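Local coordinates for protein polygalacturonase (Pectobacterium carotovorum subsp. carotovorum, PDB 1BHE) that hydrolyses the alpha-1,4-galacturonosyl links of polygalacturonic acid as a secreted endo-polygalacturonase, and takes part in maceration and soft-rotting of plant tissue, at residues Thr190-Pro195 with Ser217-Gly222; Asn245-Gly250 with Asp268-Asn273; Asn298-Asn303 with Thr334-Gly339. One frame throughout, in Å; residues are numbered along the deposited sequence.

Interaction 1 of 3, residues Thr190-Pro195 with Ser217-Gly222; sequences TTIKTP and SNIATG
Thr190 N donates to the side-chain hydroxyl of Ser217, with N to OG 3.0 Å. The torsion of Ser217 sets this up: OG stands anti to the carbonyl carbon (chi1 -64°). The same hydroxyl is also hydrogen-bonded to Ala215 O. The carbonyl of Thr190 then accepts from Asn218 N, a purely main-chain bond. Thr191 adds little with its side chain, but its CA lies 3.4 Å from Asn218 O in a CA-H...O contact. Ile192 is bonded through both its N and its O. Its N reaches Asn218 O at 2.8 Å, almost straight, and its O takes Ala220 N. A water also donates to Ile192 O, 2.9 Å away, and to Asn218 OD1. This is the parallel pairing of successive coils in the right-handed beta-helix of family 28 glycosyl hydrolases. Ile192 and Ile219 lie side by side and point the same way, with their CG2 methyls 4.1 Å apart. Both are buried, and Ile219 goes on to touch Phe247 of strand 245-247, on the following coil. On the other face, Lys193 bends at chi2 (57°), and its CD comes to 3.8 Å from Ala220 CB. Thr194 N ends the run of bonds at Ala220 O. The side chains of Thr194 and Thr221 are again side by side, with Thr194 CB 3.6 Å from Thr221 OG1. Their hydroxyls have other partners: His176 for Thr194 and Thr201 for Thr221. Pro195 O lies near the backbone of Gly222, the residue before the predicted proton donor Asp223.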
ATOM      1  N   THR A 190      -8.124  -3.097   8.445  1.00  7.69           N
ATOM      2  CA  THR A 190      -6.905  -2.309   8.544  1.00  7.58           C
ATOM      3  C   THR A 190      -7.290  -0.851   8.306  1.00  7.48           C
ATOM      4  O   THR A 190      -7.971  -0.564   7.320  1.00  8.09           O
ATOM      5  CB  THR A 190      -5.843  -2.740   7.518  1.00  7.33           C
ATOM      6  OG1 THR A 190      -5.332  -4.033   7.871  1.00  8.00           O
ATOM      7  CG2 THR A 190      -4.672  -1.769   7.484  1.00  7.37           C
ATOM      8  N   THR A 191      -6.897   0.027   9.220  1.00  6.63           N
ATOM      9  CA  THR A 191      -7.163   1.453   9.028  1.00  7.19           C
ATOM     10  C   THR A 191      -5.851   2.154   8.705  1.00  7.07           C
ATOM     11  O   THR A 191      -4.882   1.962   9.434  1.00  6.79           O
ATOM     12  CB  THR A 191      -7.814   2.087  10.274  1.00  7.03           C
ATOM     13  OG1 THR A 191      -9.112   1.491  10.425  1.00  7.56           O
ATOM     14  CG2 THR A 191      -7.980   3.591  10.114  1.00  7.75           C
ATOM     15  N   ILE A 192      -5.812   2.912   7.619  1.00  7.30           N
ATOM     16  CA  ILE A 192      -4.630   3.676   7.238  1.00  7.25           C
ATOM     17  C   ILE A 192      -5.034   5.155   7.178  1.00  8.30           C
ATOM     18  O   ILE A 192      -6.005   5.491   6.490  1.00  8.62           O
ATOM     19  CB  ILE A 192      -4.027   3.241   5.892  1.00  7.01           C
ATOM     20  CG1 ILE A 192      -3.208   1.958   6.078  1.00  6.72           C
ATOM     21  CG2 ILE A 192      -3.130   4.311   5.268  1.00  6.40           C
ATOM     22  CD1 ILE A 192      -3.005   1.177   4.793  1.00  7.27           C
ATOM     23  N   LYS A 193      -4.301   6.008   7.891  1.00  8.53           N
ATOM     24  CA  LYS A 193      -4.616   7.433   7.889  1.00  8.66           C
ATOM     25  C   LYS A 193      -3.347   8.279   7.920  1.00  8.43           C
ATOM     26  O   LYS A 193      -2.600   8.330   8.894  1.00  7.38           O
ATOM     27  CB  LYS A 193      -5.541   7.814   9.040  1.00  9.73           C
ATOM     28  CG  LYS A 193      -6.025   9.251   9.037  1.00 11.32           C
ATOM     29  CD  LYS A 193      -6.763   9.650   7.764  1.00 12.99           C
ATOM     30  CE  LYS A 193      -7.186  11.114   7.853  1.00 14.35           C
ATOM     31  NZ  LYS A 193      -8.110  11.502   6.753  1.00 15.32           N
ATOM     32  N   THR A 194      -3.126   8.955   6.810  1.00  7.95           N
ATOM     33  CA  THR A 194      -1.987   9.836   6.574  1.00  8.73           C
ATOM     34  C   THR A 194      -2.493  11.013   5.753  1.00  9.04           C
ATOM     35  O   THR A 194      -3.379  10.853   4.914  1.00  9.54           O
ATOM     36  CB  THR A 194      -0.870   9.058   5.857  1.00  8.53           C
ATOM     37  OG1 THR A 194      -0.183   8.254   6.840  1.00  8.43           O
ATOM     38  CG2 THR A 194       0.159   9.935   5.178  1.00  7.57           C
ATOM     39  N   PRO A 195      -2.017  12.215   6.040  1.00 10.53           N
ATOM     40  CA  PRO A 195      -2.473  13.414   5.358  1.00 10.40           C
ATOM     41  C   PRO A 195      -2.408  13.314   3.850  1.00 11.19           C
ATOM     42  O   PRO A 195      -1.451  12.829   3.241  1.00 11.23           O
ATOM     43  CB  PRO A 195      -1.570  14.515   5.899  1.00 11.04           C
ATOM     44  CG  PRO A 195      -1.097  14.016   7.222  1.00 10.79           C
ATOM     45  CD  PRO A 195      -1.001  12.515   7.081  1.00 10.25           C
ATOM     46  N   SER A 217     -11.563  -2.646   5.169  1.00  8.13           N
ATOM     47  CA  SER A 217     -10.535  -1.705   5.575  1.00  8.33           C
ATOM     48  C   SER A 217     -10.877  -0.285   5.155  1.00  8.79           C
ATOM     49  O   SER A 217     -11.784  -0.041   4.362  1.00  8.51           O
ATOM     50  CB  SER A 217      -9.183  -2.169   5.011  1.00  8.54           C
ATOM     51  OG  SER A 217      -8.816  -3.416   5.587  1.00  8.37           O
ATOM     52  N   ASN A 218     -10.159   0.661   5.736  1.00  8.88           N
ATOM     53  CA  ASN A 218     -10.395   2.089   5.515  1.00  8.86           C
ATOM     54  C   ASN A 218      -9.066   2.765   5.216  1.00  8.43           C
ATOM     55  O   ASN A 218      -8.196   2.803   6.091  1.00  7.71           O
ATOM     56  CB  ASN A 218     -11.032   2.654   6.790  1.00 10.45           C
ATOM     57  CG  ASN A 218     -11.627   4.025   6.523  1.00 12.39           C
ATOM     58  OD1 ASN A 218     -10.901   4.890   6.038  1.00 12.98           O
ATOM     59  ND2 ASN A 218     -12.915   4.180   6.805  1.00 12.63           N
ATOM     60  N   ILE A 219      -8.874   3.211   3.978  1.00  7.40           N
ATOM     61  CA  ILE A 219      -7.584   3.785   3.591  1.00  7.44           C
ATOM     62  C   ILE A 219      -7.677   5.223   3.111  1.00  7.26           C
ATOM     63  O   ILE A 219      -8.311   5.523   2.103  1.00  8.03           O
ATOM     64  CB  ILE A 219      -6.911   2.920   2.503  1.00  7.70           C
ATOM     65  CG1 ILE A 219      -6.697   1.480   2.990  1.00  8.06           C
ATOM     66  CG2 ILE A 219      -5.571   3.513   2.082  1.00  7.67           C
ATOM     67  CD1 ILE A 219      -6.235   0.519   1.913  1.00  7.37           C
ATOM     68  N   ALA A 220      -7.016   6.121   3.833  1.00  6.91           N
ATOM     69  CA  ALA A 220      -6.966   7.541   3.474  1.00  6.93           C
ATOM     70  C   ALA A 220      -5.507   7.976   3.610  1.00  7.29           C
ATOM     71  O   ALA A 220      -4.933   7.873   4.696  1.00  7.26           O
ATOM     72  CB  ALA A 220      -7.870   8.378   4.350  1.00  6.68           C
ATOM     73  N   THR A 221      -4.917   8.426   2.508  1.00  7.13           N
ATOM     74  CA  THR A 221      -3.496   8.791   2.548  1.00  7.96           C
ATOM     75  C   THR A 221      -3.185   9.818   1.474  1.00  8.57           C
ATOM     76  O   THR A 221      -4.107  10.475   0.980  1.00  9.67           O
ATOM     77  CB  THR A 221      -2.645   7.516   2.375  1.00  7.38           C
ATOM     78  OG1 THR A 221      -1.255   7.807   2.534  1.00  6.82           O
ATOM     79  CG2 THR A 221      -2.877   6.882   1.005  1.00  6.80           C
ATOM     80  N   GLY A 222      -1.915   9.993   1.148  1.00  8.49           N
ATOM     81  CA  GLY A 222      -1.504  10.976   0.162  1.00  9.78           C
ATOM     82  C   GLY A 222      -1.457  10.383  -1.238  1.00  9.93           C
ATOM     83  O   GLY A 222      -2.084  10.929  -2.147  1.00 10.84           O
TER
HETATM   84  O   HOH W   1      -8.708   6.081   7.325  1.00 10.50           O

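Interaction 2 of 3, residues Asn245-Gly250 with Asp268-Asn273; sequences NDFGTG and DDLKMN
Two neighbouring coils of the beta-helix pair in parallel here, and Phe247 packs against Leu270 and Met272 of strand 258-273. CD1 of Leu270 sits over the centre of the Phe247 ring, 3.8 Å from the centroid and 9° off the ring normal. It is a CH-pi contact, and the two side chains cross at about a right angle. Chi2 of Leu270 (59°) turns CD1 to this spot. The same CD1 methyl also lies 3.8 Å from Asn245 CB. Met272 runs beside Phe247 and points the same way. Its CE approaches Phe247 CD2 at 4.1 Å. Met253 touches both Phe247 and Leu270, so these side chains belong to the packed interior of the right-handed parallel beta-helix. The backbones are joined by four bonds. Asn245 N donates to Asp269 O, and Asn245 O accepts from Lys271 N. Phe247 N gives the shortest of them, 2.7 Å to Lys271 O, and Phe247 O accepts from Asn273 N. A water accepts from Asn245 ND2 at 3.1 Å and lies near Asp269 O. ND2 is hydrogen-bonded to Ile214 O too. Asn245 OD1 takes Ser217 N of the preceding coil. Asp269 marks a corner of the chain, and its OD2 is bonded to His244 ND1. On the opposite face Asp246 and Lys271 lie side by side. Asp246 OD1 comes to 3.3 Å from Lys271 CB. Its distance to Lys271 NZ is 4.2 Å, beyond a salt bridge, though the opposite charges may still attract. Just past strand 245-247, Gly248 CA approaches Asn273 O in a CA-H...O contact.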
ATOM      1  N   ASN A 245     -14.551  -2.210   1.089  1.00 10.22           N
ATOM      2  CA  ASN A 245     -13.647  -1.193   1.605  1.00 10.40           C
ATOM      3  C   ASN A 245     -14.153   0.234   1.425  1.00 10.89           C
ATOM      4  O   ASN A 245     -15.038   0.521   0.621  1.00  9.93           O
ATOM      5  CB  ASN A 245     -12.287  -1.312   0.894  1.00  9.91           C
ATOM      6  CG  ASN A 245     -11.587  -2.628   1.186  1.00  9.85           C
ATOM      7  OD1 ASN A 245     -11.186  -2.892   2.317  1.00  8.97           O
ATOM      8  ND2 ASN A 245     -11.459  -3.441   0.142  1.00  9.80           N
ATOM      9  N   ASP A 246     -13.522   1.138   2.164  1.00 11.04           N
ATOM     10  CA  ASP A 246     -13.802   2.564   2.110  1.00 12.65           C
ATOM     11  C   ASP A 246     -12.494   3.323   1.876  1.00 11.91           C
ATOM     12  O   ASP A 246     -11.567   3.165   2.681  1.00 11.67           O
ATOM     13  CB  ASP A 246     -14.408   3.083   3.414  1.00 14.42           C
ATOM     14  CG  ASP A 246     -15.847   2.656   3.625  1.00 16.74           C
ATOM     15  OD1 ASP A 246     -16.748   3.300   3.046  1.00 18.35           O
ATOM     16  OD2 ASP A 246     -16.079   1.676   4.361  1.00 17.88           O
ATOM     17  N   PHE A 247     -12.387   4.068   0.789  1.00 11.18           N
ATOM     18  CA  PHE A 247     -11.164   4.824   0.521  1.00 11.07           C
ATOM     19  C   PHE A 247     -11.461   6.327   0.603  1.00 11.43           C
ATOM     20  O   PHE A 247     -12.490   6.814   0.123  1.00 10.84           O
ATOM     21  CB  PHE A 247     -10.540   4.482  -0.816  1.00 11.12           C
ATOM     22  CG  PHE A 247      -9.898   3.149  -1.033  1.00 11.36           C
ATOM     23  CD1 PHE A 247      -9.836   2.167  -0.064  1.00 11.87           C
ATOM     24  CD2 PHE A 247      -9.320   2.870  -2.267  1.00 11.82           C
ATOM     25  CE1 PHE A 247      -9.246   0.943  -0.290  1.00 11.99           C
ATOM     26  CE2 PHE A 247      -8.714   1.652  -2.515  1.00 12.22           C
ATOM     27  CZ  PHE A 247      -8.680   0.688  -1.527  1.00 12.00           C
ATOM     28  N   GLY A 248     -10.573   7.042   1.283  1.00 11.05           N
ATOM     29  CA  GLY A 248     -10.681   8.487   1.435  1.00 10.80           C
ATOM     30  C   GLY A 248      -9.719   9.188   0.483  1.00 10.69           C
ATOM     31  O   GLY A 248      -9.585   8.807  -0.683  1.00 10.92           O
ATOM     32  N   THR A 249      -9.023  10.216   0.971  1.00 10.71           N
ATOM     33  CA  THR A 249      -8.065  10.916   0.126  1.00 10.00           C
ATOM     34  C   THR A 249      -7.026   9.925  -0.399  1.00 10.26           C
ATOM     35  O   THR A 249      -6.807   8.857   0.182  1.00 10.08           O
ATOM     36  CB  THR A 249      -7.330  12.062   0.834  1.00 10.89           C
ATOM     37  OG1 THR A 249      -6.579  11.522   1.928  1.00  9.90           O
ATOM     38  CG2 THR A 249      -8.306  13.109   1.342  1.00 10.63           C
ATOM     39  N   GLY A 250      -6.344  10.322  -1.466  1.00  9.54           N
ATOM     40  CA  GLY A 250      -5.303   9.476  -2.037  1.00 10.45           C
ATOM     41  C   GLY A 250      -5.325   9.517  -3.556  1.00 10.87           C
ATOM     42  O   GLY A 250      -6.064  10.307  -4.149  1.00 10.86           O
ATOM     43  N   ASP A 268     -14.688  -5.387  -5.562  1.00 12.98           N
ATOM     44  CA  ASP A 268     -16.128  -5.333  -5.351  1.00 14.31           C
ATOM     45  C   ASP A 268     -16.477  -4.620  -4.048  1.00 14.45           C
ATOM     46  O   ASP A 268     -15.829  -4.816  -3.016  1.00 14.59           O
ATOM     47  CB  ASP A 268     -16.751  -6.737  -5.340  1.00 14.29           C
ATOM     48  CG  ASP A 268     -18.265  -6.685  -5.193  1.00 15.52           C
ATOM     49  OD1 ASP A 268     -18.937  -6.106  -6.071  1.00 15.11           O
ATOM     50  OD2 ASP A 268     -18.800  -7.214  -4.198  1.00 16.38           O
ATOM     51  N   ASP A 269     -17.526  -3.809  -4.089  1.00 14.24           N
ATOM     52  CA  ASP A 269     -18.014  -3.074  -2.938  1.00 14.07           C
ATOM     53  C   ASP A 269     -16.920  -2.149  -2.398  1.00 14.27           C
ATOM     54  O   ASP A 269     -16.272  -2.428  -1.389  1.00 13.25           O
ATOM     55  CB  ASP A 269     -18.525  -4.007  -1.839  1.00 14.38           C
ATOM     56  CG  ASP A 269     -19.206  -3.252  -0.713  1.00 15.00           C
ATOM     57  OD1 ASP A 269     -19.493  -2.043  -0.888  1.00 15.83           O
ATOM     58  OD2 ASP A 269     -19.460  -3.849   0.353  1.00 14.84           O
ATOM     59  N   LEU A 270     -16.734  -1.043  -3.105  1.00 13.90           N
ATOM     60  CA  LEU A 270     -15.731  -0.052  -2.753  1.00 14.60           C
ATOM     61  C   LEU A 270     -16.343   1.347  -2.711  1.00 15.09           C
ATOM     62  O   LEU A 270     -16.844   1.838  -3.726  1.00 15.41           O
ATOM     63  CB  LEU A 270     -14.564  -0.069  -3.745  1.00 13.61           C
ATOM     64  CG  LEU A 270     -13.494   1.015  -3.555  1.00 13.96           C
ATOM     65  CD1 LEU A 270     -12.865   0.939  -2.175  1.00 14.59           C
ATOM     66  CD2 LEU A 270     -12.430   0.912  -4.640  1.00 13.62           C
ATOM     67  N   LYS A 271     -16.312   1.952  -1.528  1.00 16.02           N
ATOM     68  CA  LYS A 271     -16.844   3.310  -1.385  1.00 17.30           C
ATOM     69  C   LYS A 271     -15.678   4.291  -1.381  1.00 16.82           C
ATOM     70  O   LYS A 271     -14.702   4.106  -0.651  1.00 16.12           O
ATOM     71  CB  LYS A 271     -17.688   3.448  -0.125  1.00 18.66           C
ATOM     72  CG  LYS A 271     -19.160   3.119  -0.324  1.00 20.82           C
ATOM     73  CD  LYS A 271     -19.537   1.797   0.327  1.00 22.33           C
ATOM     74  CE  LYS A 271     -20.758   1.957   1.224  1.00 23.63           C
ATOM     75  NZ  LYS A 271     -20.492   1.447   2.600  1.00 24.26           N
ATOM     76  N   MET A 272     -15.744   5.300  -2.249  1.00 16.61           N
ATOM     77  CA  MET A 272     -14.672   6.286  -2.353  1.00 16.13           C
ATOM     78  C   MET A 272     -15.187   7.703  -2.118  1.00 17.03           C
ATOM     79  O   MET A 272     -16.179   8.124  -2.721  1.00 16.78           O
ATOM     80  CB  MET A 272     -13.991   6.188  -3.716  1.00 15.85           C
ATOM     81  CG  MET A 272     -13.548   4.790  -4.108  1.00 15.50           C
ATOM     82  SD  MET A 272     -12.668   4.686  -5.662  1.00 15.99           S
ATOM     83  CE  MET A 272     -11.033   5.236  -5.185  1.00 15.59           C
ATOM     84  N   ASN A 273     -14.519   8.438  -1.232  1.00 16.90           N
ATOM     85  CA  ASN A 273     -14.912   9.813  -0.953  1.00 17.55           C
ATOM     86  C   ASN A 273     -13.689  10.722  -0.914  1.00 16.97           C
ATOM     87  O   ASN A 273     -12.858  10.603  -0.016  1.00 16.18           O
ATOM     88  CB  ASN A 273     -15.689   9.930   0.359  1.00 18.89           C
ATOM     89  CG  ASN A 273     -16.309  11.302   0.551  1.00 20.59           C
ATOM     90  OD1 ASN A 273     -15.804  12.314   0.066  1.00 20.50           O
ATOM     91  ND2 ASN A 273     -17.431  11.353   1.269  1.00 21.76           N
TER
HETATM   92  O   HOH W   2     -13.521  -3.086  -2.102  1.00  9.29           O

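Interaction 3 of 3, residues Asn298-Asn303 with Thr334-Gly339; sequences NVVMKN and TSETKG
Glu336 lays its carboxylate beside the aliphatic part of Lys302, and the two side chains point the same way. Glu336 OE1 is 3.5 Å from Lys302 CG and equally near Lys302 CD. Lys302 CG stands anti to the carbonyl carbon (chi1 -60°), which sets it against this oxygen. The ammonium is farther off: Lys302 NZ to Glu336 OE1 is 4.0 Å, a long salt bridge. Glu336 and Lys302 are both exposed, so solvent would be expected to weaken the attraction. The second carboxylate oxygen, Glu336 OE2, meets Val300 CG1 at 3.5 Å. The backbones pair in parallel. Thr334 N donates to Val299 O, and Met301 N donates to Thr334 O at 2.8 Å. Glu336 N then donates to Met301 O in a nearly straight bond (177°). From Glu336 on the two chains draw apart, though Thr337 still reaches Asn303. The Thr337 hydroxyl OG1 lies 2.9 Å from Asn303 N, and Thr337 CG2 lies 3.6 Å from Asn303 OD1. On the buried face Met301 and Ser335 are in register, and both touch Pro307 of strand 306-311. The contact joins strands 290-302 and 324-335 in the right-handed beta-helix. Strand 258-273 flanks the first of them, with Met272 against Met301, and strand 352-360 pairs with the second.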
ATOM      1  N   ASN A 298     -19.714  -2.696  -8.171  1.00 17.19           N
ATOM      2  CA  ASN A 298     -20.292  -2.082  -6.986  1.00 17.47           C
ATOM      3  C   ASN A 298     -19.364  -1.045  -6.362  1.00 17.62           C
ATOM      4  O   ASN A 298     -19.041  -1.082  -5.173  1.00 16.50           O
ATOM      5  CB  ASN A 298     -20.703  -3.153  -5.971  1.00 18.56           C
ATOM      6  CG  ASN A 298     -21.622  -2.599  -4.904  1.00 19.63           C
ATOM      7  OD1 ASN A 298     -22.075  -1.453  -4.992  1.00 21.27           O
ATOM      8  ND2 ASN A 298     -21.912  -3.379  -3.875  1.00 20.23           N
ATOM      9  N   VAL A 299     -18.939  -0.097  -7.195  1.00 18.01           N
ATOM     10  CA  VAL A 299     -18.063   0.987  -6.761  1.00 18.92           C
ATOM     11  C   VAL A 299     -18.861   2.291  -6.710  1.00 19.62           C
ATOM     12  O   VAL A 299     -19.475   2.665  -7.715  1.00 20.03           O
ATOM     13  CB  VAL A 299     -16.867   1.165  -7.707  1.00 18.81           C
ATOM     14  CG1 VAL A 299     -15.897   2.217  -7.176  1.00 18.94           C
ATOM     15  CG2 VAL A 299     -16.122  -0.144  -7.926  1.00 18.73           C
ATOM     16  N   VAL A 300     -18.904   2.954  -5.563  1.00 19.81           N
ATOM     17  CA  VAL A 300     -19.628   4.215  -5.419  1.00 20.60           C
ATOM     18  C   VAL A 300     -18.639   5.329  -5.067  1.00 20.72           C
ATOM     19  O   VAL A 300     -17.957   5.241  -4.045  1.00 20.02           O
ATOM     20  CB  VAL A 300     -20.729   4.151  -4.356  1.00 20.94           C
ATOM     21  CG1 VAL A 300     -21.422   5.502  -4.189  1.00 21.36           C
ATOM     22  CG2 VAL A 300     -21.772   3.089  -4.693  1.00 21.48           C
ATOM     23  N   MET A 301     -18.553   6.354  -5.911  1.00 21.34           N
ATOM     24  CA  MET A 301     -17.622   7.451  -5.685  1.00 22.03           C
ATOM     25  C   MET A 301     -18.298   8.800  -5.461  1.00 22.16           C
ATOM     26  O   MET A 301     -19.308   9.140  -6.075  1.00 21.49           O
ATOM     27  CB  MET A 301     -16.660   7.591  -6.867  1.00 22.21           C
ATOM     28  CG  MET A 301     -15.781   6.380  -7.128  1.00 22.78           C
ATOM     29  SD  MET A 301     -14.964   6.478  -8.729  1.00 23.17           S
ATOM     30  CE  MET A 301     -15.514   4.961  -9.499  1.00 23.56           C
ATOM     31  N   LYS A 302     -17.706   9.585  -4.571  1.00 21.95           N
ATOM     32  CA  LYS A 302     -18.158  10.916  -4.205  1.00 22.50           C
ATOM     33  C   LYS A 302     -16.938  11.845  -4.137  1.00 22.01           C
ATOM     34  O   LYS A 302     -15.951  11.525  -3.472  1.00 20.95           O
ATOM     35  CB  LYS A 302     -18.833  10.960  -2.840  1.00 23.86           C
ATOM     36  CG  LYS A 302     -20.075  10.140  -2.587  1.00 25.58           C
ATOM     37  CD  LYS A 302     -20.793  10.583  -1.316  1.00 27.21           C
ATOM     38  CE  LYS A 302     -20.888   9.461  -0.294  1.00 28.03           C
ATOM     39  NZ  LYS A 302     -22.286   8.957  -0.156  1.00 28.95           N
ATOM     40  N   ASN A 303     -16.982  12.976  -4.825  1.00 21.26           N
ATOM     41  CA  ASN A 303     -15.889  13.936  -4.827  1.00 21.01           C
ATOM     42  C   ASN A 303     -14.574  13.363  -5.342  1.00 20.12           C
ATOM     43  O   ASN A 303     -13.487  13.684  -4.853  1.00 19.63           O
ATOM     44  CB  ASN A 303     -15.703  14.537  -3.428  1.00 22.01           C
ATOM     45  CG  ASN A 303     -16.858  15.401  -2.968  1.00 22.89           C
ATOM     46  OD1 ASN A 303     -17.490  16.109  -3.749  1.00 23.33           O
ATOM     47  ND2 ASN A 303     -17.171  15.360  -1.680  1.00 23.65           N
ATOM     48  N   THR A 334     -20.828   3.867  -9.937  1.00 24.99           N
ATOM     49  CA  THR A 334     -21.464   5.172  -9.911  1.00 25.33           C
ATOM     50  C   THR A 334     -20.538   6.265  -9.373  1.00 25.66           C
ATOM     51  O   THR A 334     -19.822   6.084  -8.390  1.00 25.40           O
ATOM     52  CB  THR A 334     -22.725   5.187  -9.022  1.00 25.63           C
ATOM     53  OG1 THR A 334     -23.611   4.112  -9.355  1.00 25.66           O
ATOM     54  CG2 THR A 334     -23.481   6.502  -9.170  1.00 25.69           C
ATOM     55  N   SER A 335     -20.597   7.426 -10.011  1.00 25.42           N
ATOM     56  CA  SER A 335     -19.858   8.605  -9.585  1.00 25.57           C
ATOM     57  C   SER A 335     -20.879   9.729  -9.383  1.00 26.16           C
ATOM     58  O   SER A 335     -21.529  10.165 -10.334  1.00 25.88           O
ATOM     59  CB  SER A 335     -18.773   9.013 -10.570  1.00 24.87           C
ATOM     60  OG  SER A 335     -17.964  10.025  -9.997  1.00 24.66           O
ATOM     61  N   GLU A 336     -21.046  10.152  -8.138  1.00 26.63           N
ATOM     62  CA  GLU A 336     -22.048  11.140  -7.779  1.00 27.55           C
ATOM     63  C   GLU A 336     -21.703  12.581  -8.093  1.00 27.49           C
ATOM     64  O   GLU A 336     -22.600  13.437  -8.054  1.00 27.02           O
ATOM     65  CB  GLU A 336     -22.377  10.992  -6.280  1.00 28.30           C
ATOM     66  CG  GLU A 336     -23.257   9.783  -5.999  1.00 29.35           C
ATOM     67  CD  GLU A 336     -23.419   9.477  -4.527  1.00 30.17           C
ATOM     68  OE1 GLU A 336     -23.382  10.401  -3.689  1.00 30.54           O
ATOM     69  OE2 GLU A 336     -23.587   8.283  -4.197  1.00 30.70           O
ATOM     70  N   THR A 337     -20.433  12.903  -8.319  1.00 27.27           N
ATOM     71  CA  THR A 337     -20.041  14.278  -8.594  1.00 27.26           C
ATOM     72  C   THR A 337     -19.306  14.391  -9.924  1.00 27.05           C
ATOM     73  O   THR A 337     -18.802  13.422 -10.482  1.00 26.65           O
ATOM     74  CB  THR A 337     -19.145  14.883  -7.496  1.00 27.25           C
ATOM     75  OG1 THR A 337     -18.025  14.012  -7.292  1.00 26.83           O
ATOM     76  CG2 THR A 337     -19.901  15.067  -6.192  1.00 27.25           C
ATOM     77  N   LYS A 338     -19.251  15.619 -10.428  1.00 27.03           N
ATOM     78  CA  LYS A 338     -18.609  15.936 -11.692  1.00 26.96           C
ATOM     79  C   LYS A 338     -17.149  15.507 -11.727  1.00 26.74           C
ATOM     80  O   LYS A 338     -16.379  15.874 -10.840  1.00 26.40           O
ATOM     81  CB  LYS A 338     -18.732  17.442 -11.942  1.00 27.88           C
ATOM     82  CG  LYS A 338     -18.134  17.930 -13.253  1.00 28.78           C
ATOM     83  CD  LYS A 338     -18.106  19.457 -13.272  1.00 29.30           C
ATOM     84  CE  LYS A 338     -17.587  19.982 -14.597  1.00 29.98           C
ATOM     85  NZ  LYS A 338     -18.029  21.387 -14.840  1.00 30.88           N
ATOM     86  N   GLY A 339     -16.757  14.775 -12.767  1.00 26.09           N
ATOM     87  CA  GLY A 339     -15.376  14.326 -12.899  1.00 25.55           C
ATOM     88  C   GLY A 339     -15.016  14.035 -14.347  1.00 25.32           C
ATOM     89  O   GLY A 339     -15.835  14.196 -15.258  1.00 25.86           O
TER

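How the interactions relate
The three contacts follow one another along one run of beta-helix coils. Interactions 1 and 2 have centres 10 Å apart. Ile219 O lies 2.8 Å from Gly248 N, and Thr221 O lies 2.8 Å from Thr249 OG1, both probable hydrogen bonds. Interactions 2 and 3 also have centres 10 Å apart, with a probable hydrogen bond of 2.8 Å between Met272 O and Lys302 N. Interactions 1 and 3 stay about 11 Å apart at their nearest atoms. Asp223, the predicted proton donor, directly follows Gly222, which is about 6 Å from the side chain of His251, an inferred active-site residue. The Thr249 side chain is about 8 Å from that of His251. Interaction 3 lies away.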